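Local coordinates for genome polyprotein (Chicken sicinivirus JSY, PDB 6QWT) that contains, as its C-terminal part, the 3D RNA-dependent RNA polymerase that copies the viral RNA genome, at residues S1-A5 and A58-D62; W216-H221 and T394-P398; S222-Y226 and A326-L330. One frame throughout, in Å; residues are numbered along the deposited sequence.

Overall arrangement
The three contacts lie at the periphery of the polymerase, each 21 or 22 Å from the chain centre. Interaction 1 is remote from the others: its centre is 40 Å from that of interaction 2, across the chain centre, and 35 Å from that of interaction 3. Interactions 2 and 3 have centres 13 Å apart. They touch where F219 CD1 meets L330 CD2 at 3.7 Å. Helix 212-222 runs directly from one to the other. Interaction 3 backs the palm sheet, which holds the motif A and motif C strands. Interaction 2 joins the same helix to hairpin 384-388/396-400. Interaction 1 connects to short helix 237-240, after the motif A strand, by a backbone hydrogen bond between S1 and S239.

Interaction 1 (S1-A5 and A58-D62); sequences SEILA and AGGGD. Unlike the reference sequence in segment 58-62: A58 (reference Gln).
The first residue docks on a glycine-rich loop, and E2-A5 continue as an edge strand beside strand 285-290. The CA atoms of S1 and D62 are 4.6 Å apart, those of E2 and G59 4.4 Å. A58 differs from the reference sequence; its CB lies 4.0 Å from S1 OG, and S1 has chi1 p. G59 has phi/psi 74/11, which favours glycine. Its N gives a weak hydrogen bond to S1 OG (3.4 Å), and its CA lies 4.1 Å from I3 CG2. G60 follows at -77/-5. At G61 (123/153) a CB would clash with the carbonyl O of G60. Reciprocally, S1 N donates to G61 O (2.9 Å) and G61 N to S1 O (2.7 Å). D62 CB lies 4.1 Å from E2 CB (E2 chi1 and chi2 both t). A water bridges D62 N and E2 OE1, 2.9 Å from each. The D62 carboxylate forms a salt bridge with K290. Recognition is largely by backbone; the buried S1 is consistent with, but does not prove, a processed N-terminus, as in activation of related picornaviral polymerases.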
loop_
_atom_site.group_PDB
_atom_site.type_symbol
_atom_site.label_atom_id
_atom_site.label_comp_id
_atom_site.label_asym_id
_atom_site.label_seq_id
_atom_site.Cartn_x
_atom_site.Cartn_y
_atom_site.Cartn_z
ATOM N N SER A 1 -4.218 -17.000 -5.994
ATOM C CA SER A 1 -3.128 -17.734 -5.364
ATOM C C SER A 1 -3.493 -19.196 -5.142
ATOM O O SER A 1 -4.580 -19.645 -5.503
ATOM C CB SER A 1 -2.748 -17.092 -4.031
ATOM O OG SER A 1 -3.819 -17.187 -3.108
ATOM N N GLU A 2 -2.566 -19.931 -4.535
ATOM C CA GLU A 2 -2.736 -21.350 -4.254
ATOM C C GLU A 2 -2.269 -21.593 -2.828
ATOM O O GLU A 2 -1.140 -21.238 -2.476
ATOM C CB GLU A 2 -1.942 -22.197 -5.252
ATOM C CG GLU A 2 -2.171 -23.693 -5.168
ATOM C CD GLU A 2 -1.255 -24.462 -6.104
ATOM O OE1 GLU A 2 -0.783 -23.870 -7.101
ATOM O OE2 GLU A 2 -1.005 -25.660 -5.846
ATOM N N ILE A 3 -3.134 -22.177 -2.007
ATOM C CA ILE A 3 -2.873 -22.322 -0.580
ATOM C C ILE A 3 -2.449 -23.757 -0.293
ATOM O O ILE A 3 -3.140 -24.709 -0.679
ATOM C CB ILE A 3 -4.103 -21.917 0.247
ATOM C CG1 ILE A 3 -3.992 -22.445 1.674
ATOM C CG2 ILE A 3 -5.384 -22.397 -0.419
ATOM C CD1 ILE A 3 -5.024 -21.852 2.588
ATOM N N LEU A 4 -1.313 -23.910 0.382
ATOM C CA LEU A 4 -0.701 -25.204 0.640
ATOM C C LEU A 4 -0.554 -25.433 2.140
ATOM O O LEU A 4 -0.633 -24.500 2.945
ATOM C CB LEU A 4 0.677 -25.310 -0.029
ATOM C CG LEU A 4 0.800 -24.819 -1.469
ATOM C CD1 LEU A 4 2.261 -24.798 -1.898
ATOM C CD2 LEU A 4 -0.026 -25.690 -2.402
ATOM N N ALA A 5 -0.323 -26.693 2.501
ATOM C CA ALA A 5 -0.095 -27.050 3.894
ATOM C C ALA A 5 1.256 -26.528 4.368
ATOM O O ALA A 5 2.181 -26.328 3.577
ATOM C CB ALA A 5 -0.162 -28.566 4.077
ATOM N N ALA A 58 -8.818 -16.030 -1.995
ATOM C CA ALA A 58 -7.586 -16.797 -2.044
ATOM C C ALA A 58 -7.866 -18.211 -2.543
ATOM O O ALA A 58 -9.003 -18.691 -2.530
ATOM C CB ALA A 58 -6.925 -16.842 -0.667
ATOM N N GLY A 59 -6.809 -18.881 -2.992
ATOM C CA GLY A 59 -6.949 -20.239 -3.478
ATOM C C GLY A 59 -7.600 -20.384 -4.834
ATOM O O GLY A 59 -7.937 -21.507 -5.220
ATOM N N GLY A 60 -7.782 -19.290 -5.577
ATOM C CA GLY A 60 -8.368 -19.392 -6.904
ATOM C C GLY A 60 -7.419 -19.897 -7.974
ATOM O O GLY A 60 -7.852 -20.098 -9.113
ATOM N N GLY A 61 -6.146 -20.105 -7.640
ATOM C CA GLY A 61 -5.178 -20.587 -8.603
ATOM C C GLY A 61 -3.984 -19.669 -8.752
ATOM O O GLY A 61 -4.082 -18.462 -8.514
ATOM N N ASP A 62 -2.846 -20.236 -9.144
ATOM C CA ASP A 62 -1.623 -19.483 -9.381
ATOM C C ASP A 62 -1.133 -19.759 -10.795
ATOM O O ASP A 62 -1.359 -20.839 -11.345
ATOM C CB ASP A 62 -0.537 -19.854 -8.360
ATOM C CG ASP A 62 0.740 -19.058 -8.553
ATOM O OD1 ASP A 62 0.650 -17.824 -8.720
ATOM O OD2 ASP A 62 1.832 -19.664 -8.531
HETATM O O HOH W 1 -2.718 -23.180 -9.149
#

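Interaction 2 (W216-H221 and T394-P398); sequences WTPFYH and TYIHP
The W216 indole lies under the P398 ring. P398 CB sits 3.6 Å from the centroid of the five-membered ring, 10° off its normal, a CH-pi contact. W216 CD1 is 3.4 Å from P398 CA. The W216 chi1 of -117° lies between wells. Segment 216-221 is helical, with a kink where the N atoms of T217 and P218 lack bonds to the preceding turn; proline has no NH to offer. T394 and Y395 lead into the extended strand 396-398. The two short axes approach to 7.7 Å and cross at 113°. The CA atoms of T217 and I396 are nearest, at 4.8 Å.

I396 points toward the helix and fills the centre of the contact. With chi1 and chi2 both m, its CD1 lies over one face of Y220, 3.8 Å from the ring centroid; Y220 has chi1 t. Two hydrogen bonds tie the strand entry down. I396 N donates to T217 OG1 (3.0 Å; T217 chi1 m). H221 NE2 donates to T394 O (2.8 Å), which lies near the plane of the imidazole; H221 also has chi1 m. A water lies 3.1 Å from T217 OG1 and 2.8 Å from I396 O.

The 384-388/396-400 hairpin is consistent with motif E of the polymerase family, between palm and thumb. Helix 212-222 packs across it: W216 stacks on F386, W216 NE1 is hydrogen-bonded to H385 O, and Y220 touches F386 and P388. Y220 OH is also hydrogen-bonded to H377 NE2. On the other side of the strand, H397 points away from the helix and stacks on W466 of helix 459-469.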
loop_
_atom_site.group_PDB
_atom_site.type_symbol
_atom_site.label_atom_id
_atom_site.label_comp_id
_atom_site.label_asym_id
_atom_site.label_seq_id
_atom_site.Cartn_x
_atom_site.Cartn_y
_atom_site.Cartn_z
ATOM N N TRP A 216 1.436 15.935 -5.663
ATOM C CA TRP A 216 0.304 16.059 -6.573
ATOM C C TRP A 216 0.585 17.036 -7.708
ATOM O O TRP A 216 -0.010 16.903 -8.781
ATOM C CB TRP A 216 -0.949 16.474 -5.799
ATOM C CG TRP A 216 -2.043 15.445 -5.841
ATOM C CD1 TRP A 216 -3.332 15.641 -6.235
ATOM C CD2 TRP A 216 -1.940 14.056 -5.482
ATOM N NE1 TRP A 216 -4.040 14.467 -6.145
ATOM C CE2 TRP A 216 -3.209 13.479 -5.685
ATOM C CE3 TRP A 216 -0.900 13.248 -5.009
ATOM C CZ2 TRP A 216 -3.467 12.131 -5.433
ATOM C CZ3 TRP A 216 -1.157 11.909 -4.759
ATOM C CH2 TRP A 216 -2.432 11.365 -4.972
ATOM N N THR A 217 1.503 17.999 -7.509
ATOM C CA THR A 217 1.839 18.920 -8.597
ATOM C C THR A 217 2.673 18.236 -9.676
ATOM O O THR A 217 2.270 18.260 -10.852
ATOM C CB THR A 217 2.510 20.178 -8.033
ATOM O OG1 THR A 217 1.565 20.930 -7.259
ATOM C CG2 THR A 217 3.049 21.057 -9.161
ATOM N N PRO A 218 3.824 17.615 -9.373
ATOM C CA PRO A 218 4.551 16.920 -10.449
ATOM C C PRO A 218 3.811 15.704 -10.991
ATOM O O PRO A 218 3.964 15.391 -12.178
ATOM C CB PRO A 218 5.884 16.534 -9.786
ATOM C CG PRO A 218 5.583 16.482 -8.340
ATOM C CD PRO A 218 4.577 17.568 -8.103
ATOM N N PHE A 219 3.022 15.007 -10.166
ATOM C CA PHE A 219 2.175 13.932 -10.682
ATOM C C PHE A 219 1.231 14.460 -11.758
ATOM O O PHE A 219 1.092 13.864 -12.833
ATOM C CB PHE A 219 1.365 13.294 -9.546
ATOM C CG PHE A 219 2.171 12.424 -8.616
ATOM C CD1 PHE A 219 1.563 11.804 -7.533
ATOM C CD2 PHE A 219 3.530 12.225 -8.818
ATOM C CE1 PHE A 219 2.292 10.999 -6.670
ATOM C CE2 PHE A 219 4.265 11.423 -7.955
ATOM C CZ PHE A 219 3.645 10.810 -6.881
ATOM N N TYR A 220 0.572 15.585 -11.472
ATOM C CA TYR A 220 -0.374 16.189 -12.407
ATOM C C TYR A 220 0.307 16.575 -13.717
ATOM O O TYR A 220 -0.160 16.220 -14.805
ATOM C CB TYR A 220 -1.012 17.409 -11.741
ATOM C CG TYR A 220 -2.011 18.180 -12.568
ATOM C CD1 TYR A 220 -3.355 17.836 -12.563
ATOM C CD2 TYR A 220 -1.619 19.284 -13.316
ATOM C CE1 TYR A 220 -4.279 18.551 -13.302
ATOM C CE2 TYR A 220 -2.535 20.006 -14.058
ATOM C CZ TYR A 220 -3.863 19.633 -14.047
ATOM O OH TYR A 220 -4.784 20.345 -14.781
ATOM N N HIS A 221 1.421 17.303 -13.629
ATOM C CA HIS A 221 2.078 17.788 -14.836
ATOM C C HIS A 221 2.757 16.673 -15.624
ATOM O O HIS A 221 3.035 16.855 -16.815
ATOM C CB HIS A 221 3.088 18.880 -14.471
ATOM C CG HIS A 221 2.456 20.129 -13.941
ATOM N ND1 HIS A 221 1.650 20.939 -14.712
ATOM C CD2 HIS A 221 2.499 20.702 -12.715
ATOM C CE1 HIS A 221 1.229 21.960 -13.985
ATOM N NE2 HIS A 221 1.731 21.839 -12.770
ATOM N N THR A 394 -0.626 26.577 -11.315
ATOM C CA THR A 394 0.385 25.566 -11.597
ATOM C C THR A 394 0.541 24.579 -10.448
ATOM O O THR A 394 1.132 23.512 -10.640
ATOM C CB THR A 394 1.732 26.222 -11.898
ATOM O OG1 THR A 394 2.121 27.044 -10.793
ATOM C CG2 THR A 394 1.643 27.077 -13.157
ATOM N N TYR A 395 0.026 24.906 -9.268
ATOM C CA TYR A 395 0.124 24.044 -8.102
ATOM C C TYR A 395 -1.218 23.367 -7.854
ATOM O O TYR A 395 -2.273 23.996 -7.968
ATOM C CB TYR A 395 0.581 24.847 -6.885
ATOM C CG TYR A 395 1.917 25.502 -7.137
ATOM C CD1 TYR A 395 2.000 26.835 -7.513
ATOM C CD2 TYR A 395 3.094 24.772 -7.047
ATOM C CE1 TYR A 395 3.224 27.431 -7.769
ATOM C CE2 TYR A 395 4.319 25.356 -7.298
ATOM C CZ TYR A 395 4.380 26.685 -7.658
ATOM O OH TYR A 395 5.602 27.262 -7.907
ATOM N N ILE A 396 -1.168 22.077 -7.531
ATOM C CA ILE A 396 -2.323 21.193 -7.619
ATOM C C ILE A 396 -2.669 20.674 -6.231
ATOM O O ILE A 396 -1.819 20.092 -5.548
ATOM C CB ILE A 396 -2.057 20.024 -8.584
ATOM C CG1 ILE A 396 -1.424 20.538 -9.882
ATOM C CG2 ILE A 396 -3.346 19.267 -8.870
ATOM C CD1 ILE A 396 -2.302 21.498 -10.664
ATOM N N HIS A 397 -3.930 20.870 -5.827
ATOM C CA HIS A 397 -4.435 20.382 -4.550
ATOM C C HIS A 397 -4.789 18.899 -4.650
ATOM O O HIS A 397 -5.415 18.475 -5.626
ATOM C CB HIS A 397 -5.681 21.159 -4.122
ATOM C CG HIS A 397 -5.414 22.572 -3.706
ATOM N ND1 HIS A 397 -5.102 22.921 -2.409
ATOM C CD2 HIS A 397 -5.442 23.729 -4.410
ATOM C CE1 HIS A 397 -4.936 24.230 -2.335
ATOM N NE2 HIS A 397 -5.137 24.743 -3.534
ATOM N N PRO A 398 -4.407 18.095 -3.658
ATOM C CA PRO A 398 -4.996 16.756 -3.513
ATOM C C PRO A 398 -6.312 16.846 -2.756
ATOM O O PRO A 398 -6.337 17.101 -1.548
ATOM C CB PRO A 398 -3.925 15.993 -2.721
ATOM C CG PRO A 398 -3.231 17.049 -1.919
ATOM C CD PRO A 398 -3.316 18.336 -2.699
HETATM O O HOH W 2 0.770 19.214 -4.845
#

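Interaction 3 (S222-Y226 and A326-L330); sequences SFLDY and AWRIL
This is a side-chain packing contact between segment 222-226, at the C-terminal end of helix 212-222, and the edge strand 327-332 of the palm sheet. That strand leads into the YGDD turn of motif C, and segment 222-226 leads toward strand 230-235 of motif A. The segments run broadly in opposite directions and do not pair as strands. The CA atoms of F223 and R328 are 7.4 Å apart, and those of Y226 and W327 8.6 Å. Residues 327-330 are extended.

R328 points toward segment 222-226, with chi1 and chi2 both t and chi3 m. Its CD sits over the F223 ring, 4.0 Å from the centroid and 9° off the normal, a CH-pi contact. F223 has chi1 m. L330 CB meets the edge of the same ring, 4.2 Å from F223 CZ. S222 OG is 3.3 Å from R328 CD, and S222 CB lies over one face of the guanidinium. The S222 hydroxyl is hydrogen-bonded to F219 O.

The CA-to-CB bond of Y226 (chi1 m) points toward the strand. Y226 OH is 3.2 Å from W327 C and 3.7 Å from R328 CB. W327 points away; its side chain touches L313 of helix 298-316. A water lies 2.8 Å from Y226 OH and accepts a weak hydrogen bond from R328 NE (3.3 Å).

No clear direct hydrogen bond joins the segments. The contact therefore depends on the aliphatic part of R328, which lies against the F223 ring and beside S222, with one water weakly bound at R328 NE.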
loop_
_atom_site.group_PDB
_atom_site.type_symbol
_atom_site.label_atom_id
_atom_site.label_comp_id
_atom_site.label_asym_id
_atom_site.label_seq_id
_atom_site.Cartn_x
_atom_site.Cartn_y
_atom_site.Cartn_z
ATOM N N SER A 222 3.024 15.525 -14.995
ATOM C CA SER A 222 3.635 14.420 -15.725
ATOM C C SER A 222 2.665 13.804 -16.723
ATOM O O SER A 222 3.095 13.226 -17.727
ATOM C CB SER A 222 4.142 13.354 -14.750
ATOM O OG SER A 222 3.088 12.493 -14.348
ATOM N N PHE A 223 1.359 13.919 -16.470
ATOM C CA PHE A 223 0.333 13.416 -17.376
ATOM C C PHE A 223 -0.180 14.485 -18.338
ATOM O O PHE A 223 -1.346 14.437 -18.744
ATOM C CB PHE A 223 -0.826 12.826 -16.574
ATOM C CG PHE A 223 -0.541 11.468 -16.002
ATOM C CD1 PHE A 223 -0.209 11.322 -14.665
ATOM C CD2 PHE A 223 -0.599 10.338 -16.802
ATOM C CE1 PHE A 223 0.055 10.072 -14.134
ATOM C CE2 PHE A 223 -0.336 9.086 -16.279
ATOM C CZ PHE A 223 -0.008 8.952 -14.942
ATOM N N LEU A 224 0.660 15.450 -18.717
ATOM C CA LEU A 224 0.188 16.557 -19.537
ATOM C C LEU A 224 0.323 16.316 -21.034
ATOM O O LEU A 224 -0.461 16.883 -21.804
ATOM C CB LEU A 224 0.904 17.850 -19.136
ATOM C CG LEU A 224 0.120 18.730 -18.147
ATOM C CD1 LEU A 224 0.948 19.928 -17.704
ATOM C CD2 LEU A 224 -1.195 19.200 -18.781
ATOM N N ASP A 225 1.249 15.453 -21.470
ATOM C CA ASP A 225 1.293 15.111 -22.890
ATOM C C ASP A 225 0.093 14.282 -23.341
ATOM O O ASP A 225 -0.007 13.971 -24.534
ATOM C CB ASP A 225 2.576 14.346 -23.212
ATOM C CG ASP A 225 3.784 15.251 -23.332
ATOM O OD1 ASP A 225 3.600 16.484 -23.360
ATOM O OD2 ASP A 225 4.921 14.731 -23.387
ATOM N N TYR A 226 -0.817 13.929 -22.436
ATOM C CA TYR A 226 -1.893 12.990 -22.718
ATOM C C TYR A 226 -3.237 13.685 -22.569
ATOM O O TYR A 226 -3.485 14.356 -21.562
ATOM C CB TYR A 226 -1.810 11.780 -21.783
ATOM C CG TYR A 226 -0.432 11.154 -21.735
ATOM C CD1 TYR A 226 0.545 11.641 -20.878
ATOM C CD2 TYR A 226 -0.109 10.079 -22.554
ATOM C CE1 TYR A 226 1.806 11.077 -20.838
ATOM C CE2 TYR A 226 1.147 9.509 -22.519
ATOM C CZ TYR A 226 2.101 10.011 -21.661
ATOM O OH TYR A 226 3.356 9.443 -21.624
ATOM N N ALA A 326 5.275 6.092 -25.898
ATOM C CA ALA A 326 4.356 7.165 -25.516
ATOM C C ALA A 326 3.367 6.621 -24.492
ATOM O O ALA A 326 2.207 6.350 -24.807
ATOM C CB ALA A 326 3.641 7.739 -26.743
ATOM N N TRP A 327 3.831 6.481 -23.251
ATOM C CA TRP A 327 2.988 5.985 -22.175
ATOM C C TRP A 327 3.598 6.386 -20.839
ATOM O O TRP A 327 4.806 6.616 -20.737
ATOM C CB TRP A 327 2.821 4.461 -22.254
ATOM C CG TRP A 327 4.121 3.715 -22.233
ATOM C CD1 TRP A 327 4.872 3.346 -23.312
ATOM C CD2 TRP A 327 4.832 3.257 -21.077
ATOM N NE1 TRP A 327 6.004 2.682 -22.900
ATOM C CE2 TRP A 327 6.002 2.614 -21.531
ATOM C CE3 TRP A 327 4.590 3.324 -19.701
ATOM C CZ2 TRP A 327 6.928 2.045 -20.658
ATOM C CZ3 TRP A 327 5.512 2.756 -18.836
ATOM C CH2 TRP A 327 6.665 2.127 -19.317
ATOM N N ARG A 328 2.746 6.467 -19.819
ATOM C CA ARG A 328 3.198 6.713 -18.457
ATOM C C ARG A 328 2.275 5.985 -17.492
ATOM O O ARG A 328 1.053 6.019 -17.648
ATOM C CB ARG A 328 3.235 8.209 -18.124
ATOM C CG ARG A 328 3.437 8.503 -16.639
ATOM C CD ARG A 328 3.647 9.983 -16.387
ATOM N NE ARG A 328 4.873 10.478 -17.004
ATOM C CZ ARG A 328 6.084 10.342 -16.471
ATOM N NH1 ARG A 328 6.231 9.723 -15.308
ATOM N NH2 ARG A 328 7.146 10.822 -17.102
ATOM N N ILE A 329 2.870 5.329 -16.498
ATOM C CA ILE A 329 2.132 4.607 -15.469
ATOM C C ILE A 329 2.547 5.151 -14.108
ATOM O O ILE A 329 3.715 5.497 -13.899
ATOM C CB ILE A 329 2.378 3.084 -15.564
ATOM C CG1 ILE A 329 1.786 2.527 -16.863
ATOM C CG2 ILE A 329 1.782 2.356 -14.366
ATOM C CD1 ILE A 329 2.121 1.062 -17.126
ATOM N N LEU A 330 1.583 5.261 -13.194
ATOM C CA LEU A 330 1.858 5.642 -11.812
ATOM C C LEU A 330 1.035 4.747 -10.900
ATOM O O LEU A 330 -0.196 4.730 -10.989
ATOM C CB LEU A 330 1.537 7.116 -11.556
ATOM C CG LEU A 330 1.990 7.677 -10.204
ATOM C CD1 LEU A 330 3.509 7.728 -10.108
ATOM C CD2 LEU A 330 1.395 9.056 -9.995
HETATM O O HOH W 3 5.633 10.474 -20.258
#